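Local atomic coordinates of N-acetylmuramoyl-L-alanine amidase (Peptoclostridium difficile, PDB entry 4RN7), a protein that probably cleaves the amide bond between N-acetylmuramic acid and L-alanine in bacterial peptidoglycan, through its zinc-binding amidase domain, the part present here. Residues Trp98-Ala103 and Arg138-Pro143; Glu109-Val114 and Arg127-Asn132. One frame throughout, in Å; residues are numbered along the deposited sequence.

Contact 1. Residues Trp98-Ala103 and Arg138-Pro143; sequences WYRNKA and RESNMP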
ATOM      1  N   TRP A  98       5.055   0.982   6.453  1.00 27.06           N
ATOM      2  CA  TRP A  98       5.359   2.226   7.148  1.00 31.55           C
ATOM      3  C   TRP A  98       4.123   2.803   7.827  1.00 33.59           C
ATOM      4  O   TRP A  98       2.998   2.590   7.366  1.00 29.43           O
ATOM      5  CB  TRP A  98       5.840   3.283   6.157  1.00 30.38           C
ATOM      6  CG  TRP A  98       7.087   2.953   5.392  1.00 33.35           C
ATOM      7  CD1 TRP A  98       7.883   1.850   5.529  1.00 33.89           C
ATOM      8  CD2 TRP A  98       7.679   3.757   4.364  1.00 33.20           C
ATOM      9  NE1 TRP A  98       8.941   1.925   4.641  1.00 35.81           N
ATOM     10  CE2 TRP A  98       8.829   3.083   3.913  1.00 34.66           C
ATOM     11  CE3 TRP A  98       7.338   4.984   3.775  1.00 34.13           C
ATOM     12  CZ2 TRP A  98       9.650   3.603   2.900  1.00 39.54           C
ATOM     13  CZ3 TRP A  98       8.155   5.493   2.770  1.00 38.21           C
ATOM     14  CH2 TRP A  98       9.293   4.807   2.348  1.00 37.81           C
ATOM     15  N   TYR A  99       4.351   3.547   8.907  1.00 30.30           N
ATOM     16  CA  TYR A  99       3.317   4.357   9.545  1.00 32.71           C
ATOM     17  C   TYR A  99       3.959   5.665  10.017  1.00 34.65           C
ATOM     18  O   TYR A  99       5.181   5.735  10.152  1.00 35.49           O
ATOM     19  CB  TYR A  99       2.671   3.607  10.714  1.00 32.40           C
ATOM     20  CG  TYR A  99       3.629   3.224  11.817  1.00 33.29           C
ATOM     21  CD1 TYR A  99       4.413   2.088  11.717  1.00 39.05           C
ATOM     22  CD2 TYR A  99       3.734   3.995  12.968  1.00 37.81           C
ATOM     23  CE1 TYR A  99       5.290   1.729  12.730  1.00 38.31           C
ATOM     24  CE2 TYR A  99       4.605   3.642  13.985  1.00 43.63           C
ATOM     25  CZ  TYR A  99       5.380   2.513  13.857  1.00 45.81           C
ATOM     26  OH  TYR A  99       6.245   2.164  14.872  1.00 51.19           O
ATOM     27  N   ARG A 100       3.149   6.698  10.259  1.00 33.58           N
ATOM     28  CA  ARG A 100       3.687   8.022  10.599  1.00 37.52           C
ATOM     29  C   ARG A 100       4.453   8.020  11.916  1.00 45.54           C
ATOM     30  O   ARG A 100       4.146   7.235  12.811  1.00 40.84           O
ATOM     31  CB  ARG A 100       2.583   9.094  10.633  1.00 45.32           C
ATOM     32  CG  ARG A 100       1.831   9.205  11.955  1.00 43.38           C
ATOM     33  CD  ARG A 100       0.804  10.343  11.955  1.00 42.33           C
ATOM     34  NE  ARG A 100      -0.151  10.191  10.859  1.00 38.00           N
ATOM     35  CZ  ARG A 100      -1.278   9.486  10.943  1.00 41.70           C
ATOM     36  NH1 ARG A 100      -2.080   9.378   9.891  1.00 35.29           N
ATOM     37  NH2 ARG A 100      -1.606   8.880  12.081  1.00 37.58           N
ATOM     38  N   ASN A 101       5.451   8.898  12.018  1.00 42.14           N
ATOM     39  CA  ASN A 101       6.259   9.020  13.226  1.00 49.14           C
ATOM     40  C   ASN A 101       5.431   9.088  14.510  1.00 49.47           C
ATOM     41  O   ASN A 101       4.505   9.896  14.609  1.00 49.48           O
ATOM     42  CB  ASN A 101       7.144  10.268  13.151  1.00 53.56           C
ATOM     43  CG  ASN A 101       8.292  10.125  12.168  1.00 59.75           C
ATOM     44  OD1 ASN A 101       8.574   9.036  11.664  1.00 65.12           O
ATOM     45  ND2 ASN A 101       8.972  11.234  11.899  1.00 54.70           N
ATOM     46  N   LYS A 102       5.780   8.241  15.482  1.00 54.95           N
ATOM     47  CA  LYS A 102       5.181   8.271  16.822  1.00 54.21           C
ATOM     48  C   LYS A 102       3.654   8.173  16.820  1.00 54.89           C
ATOM     49  O   LYS A 102       2.984   8.778  17.659  1.00 60.39           O
ATOM     50  CB  LYS A 102       5.616   9.536  17.571  1.00 56.91           C
ATOM     51  CG  LYS A 102       7.106   9.606  17.880  1.00 62.02           C
ATOM     52  CD  LYS A 102       7.457  10.946  18.510  1.00 66.55           C
ATOM     53  CE  LYS A 102       8.748  10.866  19.304  1.00 78.19           C
ATOM     54  NZ  LYS A 102       9.047  12.168  19.966  1.00 83.03           N
ATOM     55  N   ALA A 103       3.108   7.411  15.882  1.00 52.35           N
ATOM     56  CA  ALA A 103       1.658   7.304  15.745  1.00 50.03           C
ATOM     57  C   ALA A 103       1.002   6.718  16.996  1.00 45.25           C
ATOM     58  O   ALA A 103       1.372   5.634  17.454  1.00 48.44           O
ATOM     59  CB  ALA A 103       1.308   6.468  14.525  1.00 45.89           C
ATOM     60  N   ARG A 138       1.873  11.491   7.126  1.00 35.39           N
ATOM     61  CA  ARG A 138       1.989  12.562   8.106  1.00 35.11           C
ATOM     62  C   ARG A 138       0.766  13.472   8.153  1.00 37.32           C
ATOM     63  O   ARG A 138       0.319  13.861   9.241  1.00 43.52           O
ATOM     64  CB  ARG A 138       3.246  13.384   7.823  1.00 35.73           C
ATOM     65  CG  ARG A 138       3.535  14.432   8.876  1.00 42.25           C
ATOM     66  CD  ARG A 138       4.702  15.315   8.478  1.00 54.56           C
ATOM     67  NE  ARG A 138       4.365  16.172   7.345  1.00 56.15           N
ATOM     68  CZ  ARG A 138       5.035  16.187   6.197  1.00 59.50           C
ATOM     69  NH1 ARG A 138       6.083  15.391   6.028  1.00 50.58           N
ATOM     70  NH2 ARG A 138       4.662  16.999   5.217  1.00 61.21           N
ATOM     71  N   GLU A 139       0.224  13.801   6.982  1.00 37.96           N
ATOM     72  CA  GLU A 139      -0.837  14.798   6.895  1.00 39.40           C
ATOM     73  C   GLU A 139      -2.241  14.213   6.756  1.00 31.45           C
ATOM     74  O   GLU A 139      -3.214  14.964   6.693  1.00 38.25           O
ATOM     75  CB  GLU A 139      -0.557  15.785   5.755  1.00 43.25           C
ATOM     76  CG  GLU A 139       0.793  16.498   5.860  1.00 43.23           C
ATOM     77  CD  GLU A 139       0.891  17.425   7.053  1.00 54.75           C
ATOM     78  OE1 GLU A 139      -0.157  17.786   7.623  1.00 54.22           O
ATOM     79  OE2 GLU A 139       2.023  17.797   7.426  1.00 61.50           O
ATOM     80  N   SER A 140      -2.353  12.883   6.725  1.00 33.99           N
ATOM     81  CA  SER A 140      -3.677  12.253   6.765  1.00 37.38           C
ATOM     82  C   SER A 140      -4.211  12.156   8.204  1.00 38.74           C
ATOM     83  O   SER A 140      -3.432  12.058   9.162  1.00 39.76           O
ATOM     84  CB  SER A 140      -3.656  10.882   6.081  1.00 39.08           C
ATOM     85  OG  SER A 140      -2.546  10.122   6.516  1.00 41.43           O
ATOM     86  N   ASN A 141      -5.535  12.197   8.350  1.00 36.09           N
ATOM     87  CA  ASN A 141      -6.173  12.307   9.659  1.00 39.61           C
ATOM     88  C   ASN A 141      -6.651  11.003  10.290  1.00 43.41           C
ATOM     89  O   ASN A 141      -7.212  11.013  11.390  1.00 48.71           O
ATOM     90  CB  ASN A 141      -7.369  13.272   9.577  1.00 46.78           C
ATOM     91  CG  ASN A 141      -6.954  14.690   9.287  1.00 48.65           C
ATOM     92  OD1 ASN A 141      -5.863  15.111   9.662  1.00 62.99           O
ATOM     93  ND2 ASN A 141      -7.826  15.441   8.618  1.00 48.58           N
HETATM   94  N   MSE A 142      -6.447   9.888   9.604  1.00 38.04           N
HETATM   95  CA  MSE A 142      -6.934   8.615  10.100  1.00 34.03           C
HETATM   96  C   MSE A 142      -5.767   7.648  10.137  1.00 30.46           C
HETATM   97  O   MSE A 142      -4.698   7.971   9.602  1.00 29.56           O
HETATM   98  CB  MSE A 142      -8.065   8.096   9.203  1.00 31.41           C
HETATM   99  CG  MSE A 142      -7.652   7.574   7.837  1.00 31.26           C
HETATM  100 SE   MSE A 142      -7.003   8.864   6.513  0.61 30.89          SE
HETATM  101  CE  MSE A 142      -8.519  10.084   6.487  1.00 38.07           C
ATOM    102  N   PRO A 143      -5.953   6.474  10.776  1.00 32.42           N
ATOM    103  CA  PRO A 143      -4.901   5.455  10.694  1.00 33.41           C
ATOM    104  C   PRO A 143      -4.467   5.198   9.250  1.00 35.15           C
ATOM    105  O   PRO A 143      -5.308   4.948   8.379  1.00 32.97           O
ATOM    106  CB  PRO A 143      -5.568   4.220  11.298  1.00 33.22           C
ATOM    107  CG  PRO A 143      -6.487   4.789  12.339  1.00 35.61           C
ATOM    108  CD  PRO A 143      -7.021   6.080  11.716  1.00 35.60           C
TER
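Arg-100 reaches from the turn after strand 95-99 to the main-chain carbonyl of Met-142, passing close to that of Ser-140, and so ties two loops of the alpha/beta Amidase_3 domain together, the second being the loop that follows helix 135-139. Arginine suits the place because its long arm ends in a flat group with several N-H bonds, able to serve several acceptors at once. The chain leaves the backbone with CG between N and the carbonyl carbon (chi1 85°), runs extended through chi2 and then bends at chi3 (57°), which turns the guanidinium toward the opposite loop. Ser-140 O comes within 3.1 Å of Arg-100 NH1, but it sits oblique to the group and the angle is too poor for a bond.

Further partners fix the rotation of the guanidinium: NE bonds to Leu-137 O, and NH2 forms salt bridges with Asp-105 and with the sulfonate of a buffer molecule probably from the crystallisation liquor. The main-chain carbonyls and the Asp-105 carboxylate around the group would probably favour its positive charge. Ser-140, buried, folds its short side chain back so that OG bonds to Val-136 O, a small hydroxyl fitted to a nearby carbonyl.

Arg-138 points its CB away from Arg-100 and instead forms a salt bridge with its neighbour, its NE 2.9 Å from Glu-139 OE2, which is met on the anti side but out of the carboxylate plane. On the Arg-100 side the backbone makes a type II beta turn to Ala-103, closed by a weak bond. From this turn Arg-100 NH1 gives its hydrogen bond to Met-142 O, 3.0 Å long and nearly straight at 165°; the acceptor lies in the guanidinium plane, at its edge, whereas the donor stands well out of the carbonyl plane.

Contact 2. Residues Glu109-Val114 and Arg127-Asn132; sequences ELAQTV and RGIVEN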
ATOM      1  N   GLU A 109      -0.599  -0.178  15.031  1.00 41.53           N
ATOM      2  CA  GLU A 109      -1.324  -1.438  15.152  1.00 47.64           C
ATOM      3  C   GLU A 109      -1.807  -1.940  13.778  1.00 41.89           C
ATOM      4  O   GLU A 109      -1.698  -3.130  13.462  1.00 41.21           O
ATOM      5  CB  GLU A 109      -2.494  -1.271  16.127  1.00 53.86           C
ATOM      6  CG  GLU A 109      -2.086  -1.111  17.606  1.00 65.92           C
ATOM      7  CD  GLU A 109      -1.286   0.158  17.902  1.00 70.51           C
ATOM      8  OE1 GLU A 109      -1.528   1.203  17.261  1.00 63.01           O
ATOM      9  OE2 GLU A 109      -0.405   0.107  18.784  1.00 76.54           O
ATOM     10  N   LEU A 110      -2.335  -1.028  12.967  1.00 37.28           N
ATOM     11  CA  LEU A 110      -2.762  -1.357  11.606  1.00 35.33           C
ATOM     12  C   LEU A 110      -1.589  -1.894  10.785  1.00 36.44           C
ATOM     13  O   LEU A 110      -1.717  -2.895  10.078  1.00 35.06           O
ATOM     14  CB  LEU A 110      -3.361  -0.118  10.925  1.00 35.37           C
ATOM     15  CG  LEU A 110      -3.674  -0.193   9.426  1.00 33.08           C
ATOM     16  CD1 LEU A 110      -4.717  -1.270   9.120  1.00 36.90           C
ATOM     17  CD2 LEU A 110      -4.136   1.165   8.906  1.00 31.37           C
ATOM     18  N   ALA A 111      -0.444  -1.223  10.895  1.00 35.74           N
ATOM     19  CA  ALA A 111       0.764  -1.619  10.183  1.00 32.85           C
ATOM     20  C   ALA A 111       1.203  -3.034  10.551  1.00 37.82           C
ATOM     21  O   ALA A 111       1.527  -3.833   9.673  1.00 35.53           O
ATOM     22  CB  ALA A 111       1.893  -0.624  10.457  1.00 33.57           C
ATOM     23  N   GLN A 112       1.230  -3.341  11.844  1.00 38.21           N
ATOM     24  CA  GLN A 112       1.684  -4.660  12.272  1.00 39.12           C
ATOM     25  C   GLN A 112       0.725  -5.763  11.818  1.00 40.35           C
ATOM     26  O   GLN A 112       1.158  -6.827  11.362  1.00 41.71           O
ATOM     27  CB  GLN A 112       1.886  -4.715  13.787  1.00 44.51           C
ATOM     28  CG  GLN A 112       2.527  -6.016  14.261  1.00 55.23           C
ATOM     29  CD  GLN A 112       3.910  -6.247  13.661  1.00 62.66           C
ATOM     30  OE1 GLN A 112       4.907  -5.734  14.168  1.00 71.36           O
ATOM     31  NE2 GLN A 112       3.972  -7.018  12.573  1.00 47.13           N
ATOM     32  N   THR A 113      -0.575  -5.507  11.941  1.00 41.50           N
ATOM     33  CA  THR A 113      -1.581  -6.493  11.556  1.00 46.33           C
ATOM     34  C   THR A 113      -1.510  -6.787  10.053  1.00 35.65           C
ATOM     35  O   THR A 113      -1.458  -7.955   9.644  1.00 37.04           O
ATOM     36  CB  THR A 113      -2.991  -6.038  11.975  1.00 47.69           C
ATOM     37  OG1 THR A 113      -3.024  -5.885  13.397  1.00 46.95           O
ATOM     38  CG2 THR A 113      -4.037  -7.059  11.561  1.00 48.32           C
ATOM     39  N   VAL A 114      -1.486  -5.731   9.244  1.00 32.64           N
ATOM     40  CA  VAL A 114      -1.363  -5.887   7.796  1.00 29.95           C
ATOM     41  C   VAL A 114      -0.039  -6.568   7.421  1.00 38.02           C
ATOM     42  O   VAL A 114      -0.033  -7.548   6.669  1.00 33.06           O
ATOM     43  CB  VAL A 114      -1.537  -4.546   7.067  1.00 31.24           C
ATOM     44  CG1 VAL A 114      -1.074  -4.650   5.613  1.00 27.60           C
ATOM     45  CG2 VAL A 114      -3.007  -4.101   7.133  1.00 34.61           C
ATOM     46  N   ARG A 127      10.287  -7.715   6.604  1.00 35.87           N
ATOM     47  CA  ARG A 127      11.131  -6.573   6.943  1.00 34.94           C
ATOM     48  C   ARG A 127      10.543  -5.751   8.094  1.00 39.96           C
ATOM     49  O   ARG A 127      11.151  -4.773   8.536  1.00 43.72           O
ATOM     50  CB  ARG A 127      11.364  -5.685   5.716  1.00 34.29           C
ATOM     51  CG  ARG A 127      12.055  -6.400   4.558  1.00 33.46           C
ATOM     52  CD  ARG A 127      12.221  -5.495   3.335  1.00 34.13           C
ATOM     53  NE  ARG A 127      13.101  -4.357   3.598  1.00 35.18           N
ATOM     54  CZ  ARG A 127      14.419  -4.391   3.435  1.00 40.10           C
ATOM     55  NH1 ARG A 127      15.015  -5.499   3.013  1.00 36.77           N
ATOM     56  NH2 ARG A 127      15.148  -3.322   3.702  1.00 52.74           N
ATOM     57  N   GLY A 128       9.371  -6.157   8.581  1.00 39.85           N
ATOM     58  CA  GLY A 128       8.770  -5.530   9.749  1.00 35.49           C
ATOM     59  C   GLY A 128       8.061  -4.229   9.432  1.00 35.98           C
ATOM     60  O   GLY A 128       7.754  -3.948   8.274  1.00 32.88           O
ATOM     61  N   ILE A 129       7.803  -3.441  10.473  1.00 36.80           N
ATOM     62  CA  ILE A 129       7.140  -2.152  10.316  1.00 32.22           C
ATOM     63  C   ILE A 129       8.117  -1.029  10.658  1.00 36.53           C
ATOM     64  O   ILE A 129       9.053  -1.228  11.447  1.00 37.46           O
ATOM     65  CB  ILE A 129       5.872  -2.057  11.185  1.00 36.48           C
ATOM     66  CG1 ILE A 129       6.219  -2.123  12.677  1.00 39.72           C
ATOM     67  CG2 ILE A 129       4.901  -3.171  10.812  1.00 38.27           C
ATOM     68  CD1 ILE A 129       5.023  -1.879  13.597  1.00 44.20           C
ATOM     69  N   VAL A 130       7.907   0.142  10.055  1.00 38.48           N
ATOM     70  CA  VAL A 130       8.866   1.244  10.130  1.00 42.43           C
ATOM     71  C   VAL A 130       8.134   2.573  10.309  1.00 39.03           C
ATOM     72  O   VAL A 130       7.136   2.820   9.639  1.00 38.21           O
ATOM     73  CB  VAL A 130       9.672   1.358   8.810  1.00 44.25           C
ATOM     74  CG1 VAL A 130      10.766   2.398   8.938  1.00 59.41           C
ATOM     75  CG2 VAL A 130      10.261   0.021   8.411  1.00 55.60           C
ATOM     76  N   GLU A 131       8.625   3.429  11.201  1.00 39.72           N
ATOM     77  CA  GLU A 131       8.146   4.806  11.227  1.00 40.89           C
ATOM     78  C   GLU A 131       8.719   5.570  10.038  1.00 38.00           C
ATOM     79  O   GLU A 131       9.912   5.455   9.723  1.00 40.22           O
ATOM     80  CB  GLU A 131       8.567   5.503  12.523  1.00 46.87           C
ATOM     81  CG  GLU A 131       7.762   5.083  13.742  1.00 51.02           C
ATOM     82  CD  GLU A 131       8.323   5.645  15.032  1.00 62.25           C
ATOM     83  OE1 GLU A 131       9.559   5.827  15.118  1.00 71.46           O
ATOM     84  OE2 GLU A 131       7.530   5.899  15.963  1.00 68.09           O
ATOM     85  N   ASN A 132       7.883   6.371   9.392  1.00 36.94           N
ATOM     86  CA  ASN A 132       8.341   7.177   8.272  1.00 38.52           C
ATOM     87  C   ASN A 132       7.508   8.443   8.155  1.00 41.89           C
ATOM     88  O   ASN A 132       6.283   8.395   8.251  1.00 41.23           O
ATOM     89  CB  ASN A 132       8.260   6.387   6.969  1.00 33.00           C
ATOM     90  CG  ASN A 132       8.997   7.069   5.828  1.00 42.17           C
ATOM     91  OD1 ASN A 132       8.534   8.071   5.282  1.00 37.56           O
ATOM     92  ND2 ASN A 132      10.153   6.521   5.460  1.00 40.67           N
TER
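This is van der Waals packing of an isoleucine on a helix face inside a beta-alpha-beta unit, in which Ile-129 of strand 126-131 rests against Ala-111 and Gln-112 of helix 107-122. Ile-129 points its CB toward the helix and meets it with both branches. Its chi1 of 64° puts CG1 between N and the carbonyl carbon and leaves CG2 beside N. CG2 lies against the helix backbone, 3.6 Å from Ala-111 O and 3.8 Å from Gln-112 N, and it also touches Ala-111 CB at 4.0 Å. Alanine suits this spot because its single methyl lets the strand residue come up close to the helix main chain, while a beta-branched isoleucine is at home in an extended strand and offers two arms to the helix.

The second arm, CG1 and CD1, meets Gln-112. That glutamine leaves the helix with CG anti to its N (chi1 -173°) and bends at chi2 (60°), which carries the side chain across the isoleucine at about a right angle and brings OE1 to 3.9 Å from CD1. Its NE2 bonds to Ser-116 OG one turn on, so the amide is held in place along the helix surface.

Strand 126-131 is one of the two edge strands within this chain, next to 95-99, whose Tyr-99 flanks Ile-129; Ala-111, Leu-110 and Val-114 all touch Ile-145 of strand 144-151, and the latter two also reach helix 164-185.

Overall arrangement
Contact 2 is nested within the chain loop that contact 1 closes, and their centres lie 11 Å apart. Neighbouring strands 95-99 and 126-131 join them: Tyr-99 O and Asn-132 N, 2.9 Å apart, probably form a hydrogen bond, as do Lys-102 N and Glu-131 OE2 at 3.0 Å. The zinc ion, held by His-12, Glu-28 and His-82, is touched by neither contact; the side chain of Ser-140 is about 12 Å from that of His-82, and contact 2 lies away from it. Bound buffer, probably from the crystallisation liquor, is about 3 Å from the side chain of Arg-100 and about 11 Å from that of Ala-111.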